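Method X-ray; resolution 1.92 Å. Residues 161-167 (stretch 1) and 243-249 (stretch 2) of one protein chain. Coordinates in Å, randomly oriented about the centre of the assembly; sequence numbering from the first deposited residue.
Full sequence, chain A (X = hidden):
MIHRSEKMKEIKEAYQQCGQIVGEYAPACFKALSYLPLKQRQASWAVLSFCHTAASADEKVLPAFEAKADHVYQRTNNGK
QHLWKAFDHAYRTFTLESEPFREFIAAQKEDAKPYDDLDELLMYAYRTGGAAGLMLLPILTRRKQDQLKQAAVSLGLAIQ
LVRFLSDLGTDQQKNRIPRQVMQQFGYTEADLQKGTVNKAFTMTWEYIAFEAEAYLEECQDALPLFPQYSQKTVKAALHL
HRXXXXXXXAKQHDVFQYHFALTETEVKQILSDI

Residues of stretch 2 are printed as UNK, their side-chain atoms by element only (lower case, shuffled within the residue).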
# COMPACT_ATOMS: atom_id res chain seq x y z
N LEU A 161 -5.43 3.45 0.01
CA LEU A 161 -6.42 4.36 0.58
C LEU A 161 -5.95 4.83 1.95
O LEU A 161 -6.12 6.00 2.31
CB LEU A 161 -7.78 3.68 0.72
CG LEU A 161 -8.56 3.44 -0.58
CD1 LEU A 161 -9.88 2.73 -0.26
CD2 LEU A 161 -8.82 4.76 -1.29
N VAL A 162 -5.37 3.93 2.73
CA VAL A 162 -4.89 4.32 4.05
C VAL A 162 -3.76 5.34 3.93
O VAL A 162 -3.73 6.34 4.66
CB VAL A 162 -4.41 3.10 4.86
CG1 VAL A 162 -3.76 3.55 6.17
CG2 VAL A 162 -5.59 2.20 5.16
N ARG A 163 -2.84 5.10 3.01
CA ARG A 163 -1.75 6.03 2.80
C ARG A 163 -2.30 7.40 2.41
O ARG A 163 -1.85 8.43 2.91
CB ARG A 163 -0.81 5.51 1.71
CG ARG A 163 0.06 4.35 2.16
CD ARG A 163 0.81 3.74 0.99
NE ARG A 163 1.83 2.80 1.44
CZ ARG A 163 3.00 3.14 1.96
NH1 ARG A 163 3.30 4.43 2.11
NH2 ARG A 163 3.86 2.21 2.34
N PHE A 164 -3.29 7.40 1.52
CA PHE A 164 -3.91 8.64 1.07
C PHE A 164 -4.50 9.41 2.25
O PHE A 164 -4.34 10.62 2.35
CB PHE A 164 -5.02 8.37 0.05
CG PHE A 164 -4.52 7.89 -1.29
CD1 PHE A 164 -3.15 7.81 -1.56
CD2 PHE A 164 -5.42 7.52 -2.29
CE1 PHE A 164 -2.69 7.38 -2.81
CE2 PHE A 164 -4.98 7.09 -3.54
CZ PHE A 164 -3.61 7.02 -3.80
N LEU A 165 -5.20 8.69 3.13
CA LEU A 165 -5.85 9.28 4.30
C LEU A 165 -4.89 9.70 5.42
O LEU A 165 -5.30 10.39 6.36
CB LEU A 165 -6.86 8.28 4.87
CG LEU A 165 -8.11 7.98 4.02
CD1 LEU A 165 -8.88 6.80 4.61
CD2 LEU A 165 -8.99 9.21 3.96
N SER A 166 -3.64 9.28 5.33
CA SER A 166 -2.63 9.57 6.36
C SER A 166 -1.85 10.87 6.18
O SER A 166 -1.10 11.27 7.07
CB SER A 166 -1.61 8.42 6.41
OG SER A 166 -2.22 7.18 6.71
N ASP A 167 -2.02 11.54 5.05
CA ASP A 167 -1.25 12.75 4.80
C ASP A 167 -1.87 13.58 3.69
O ASP A 167 -1.88 13.17 2.53
CB ASP A 167 0.18 12.33 4.43
CG ASP A 167 1.12 13.51 4.18
OD1 ASP A 167 0.76 14.67 4.48
OD2 ASP A 167 2.23 13.24 3.69
N UNK A 243 -4.44 -0.09 12.39
CA UNK A 243 -3.86 0.69 13.48
C UNK A 243 -3.55 2.12 13.03
O UNK A 243 -3.67 3.06 13.81
c UNK A 243 -2.60 0.01 14.00
N UNK A 244 -3.13 2.27 11.78
CA UNK A 244 -2.83 3.60 11.25
C UNK A 244 -4.09 4.46 11.28
O UNK A 244 -4.05 5.62 11.72
c UNK A 244 -0.91 2.88 9.78
c UNK A 244 -2.21 4.92 9.18
c UNK A 244 -2.29 3.51 9.79
N UNK A 245 -5.20 3.90 10.82
CA UNK A 245 -6.47 4.62 10.81
C UNK A 245 -6.89 4.99 12.23
O UNK A 245 -7.41 6.08 12.49
c UNK A 245 -7.49 4.86 7.90
c UNK A 245 -7.56 3.77 10.15
c UNK A 245 -7.36 3.53 8.65
c UNK A 245 -8.37 2.52 8.14
N UNK A 246 -6.67 4.07 13.17
CA UNK A 246 -7.03 4.34 14.56
C UNK A 246 -6.16 5.46 15.15
O UNK A 246 -6.66 6.31 15.89
c UNK A 246 -9.33 2.28 15.25
o UNK A 246 -9.84 3.32 14.75
o UNK A 246 -9.99 1.50 15.97
c UNK A 246 -7.87 1.96 14.97
c UNK A 246 -6.91 3.06 15.40
N UNK A 247 -4.88 5.47 14.80
CA UNK A 247 -3.97 6.50 15.30
C UNK A 247 -4.40 7.87 14.80
O UNK A 247 -4.39 8.86 15.54
c UNK A 247 -2.53 6.22 14.86
c UNK A 247 -1.52 7.22 15.43
n UNK A 247 2.32 7.55 15.46
c UNK A 247 0.89 7.87 15.72
c UNK A 247 -0.07 6.87 15.08
N UNK A 248 -4.75 7.93 13.52
CA UNK A 248 -5.19 9.19 12.91
C UNK A 248 -6.41 9.71 13.67
O UNK A 248 -6.50 10.90 13.98
c UNK A 248 -4.26 8.57 10.65
c UNK A 248 -5.53 8.98 11.41
c UNK A 248 -6.14 10.25 10.83
c UNK A 248 -4.48 8.19 9.19
N UNK A 249 -7.34 8.81 13.98
CA UNK A 249 -8.54 9.20 14.72
C UNK A 249 -8.15 9.70 16.11
O UNK A 249 -8.70 10.69 16.60
c UNK A 249 -10.17 7.65 13.52
n UNK A 249 -11.68 6.08 12.38
c UNK A 249 -11.64 4.90 11.77
c UNK A 249 -11.01 6.39 13.64
n UNK A 249 -10.96 3.90 12.31
n UNK A 249 -12.26 4.73 10.62
c UNK A 249 -9.50 8.02 14.84

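Position 243 carries one side-chain atom, a lone carbon, the CB. It is out of reach of stretch 1 and touches nothing there. One carbon means Ala 243.

Position 244 has three carbons, the first bearing the other two: a fork directly at CB, with no polar atom. CB points toward stretch 1, and the fork reaches both a valine and a serine there. A beta-branched trio of carbons is Val 244. Its CG1 lies 3.7 Å from CG1 of Val 162, an apolar contact, and 3.3 Å from OG of Ser 166.

Position 245 shows four carbons, forked at the second. Its CB points sideways, yet the fork's end carbons come nearer and pack against Val 162 and Leu 165. This is Leu 245, with chi1 m and chi2 t. CD1 sits 4.1 Å from CG2 of Val 162, and CD2 4.1 Å from CD1 of Leu 165. CD2 of Leu 245 also lies 4.3 Å from CG2 of Val 162, so both methyls pack near Val 162 while CD2 reaches on to Leu 165.

Position 246 has three carbons, the third carrying two oxygens, and no contact with stretch 1. A carboxylate on that length of chain is Glu 246, an exposed residue.

Position 247 is four carbons in a row ending in nitrogen, again out of reach. This is Lys 247, extended with all four chi angles t.

Position 248 has four carbons forked at the first, one arm two carbons long. Its CB points toward stretch 1, and the longer arm's end meets Leu 165 and Ser 166. That is Ile 248. Its CD1 lies 3.7 Å from the backbone O of Leu 165 and 3.5 Å from OG of Ser 166.

Position 249 has three carbons, a nitrogen, then a carbon with two more nitrogens, and none touches stretch 1. This guanidinium chain is Arg 249. It closes a salt bridge within its own helix, NH1 to OE1 of Glu 246 at 2.7 Å.

The helix axes run nearly parallel, at 20°, and approach to 10.2 Å; the two stretches bury 240 Å², both sides summed. No hydrogen bond or salt bridge crosses; the contact is packing, mostly between side chains, with the backbone O of Leu 165 also touched. Positions 244, 245 and 248 supply it, the i, i+1, i+4 spacing that keeps one helical face inward, while the charged residues stay off it. Ser 166 lies among aliphatic carbons with its OG donating a hydrogen bond to O of Val 162, 2.7 Å away, so its polar group is satisfied within its own stretch.

Stretch 2 243-249: AVLEKIR
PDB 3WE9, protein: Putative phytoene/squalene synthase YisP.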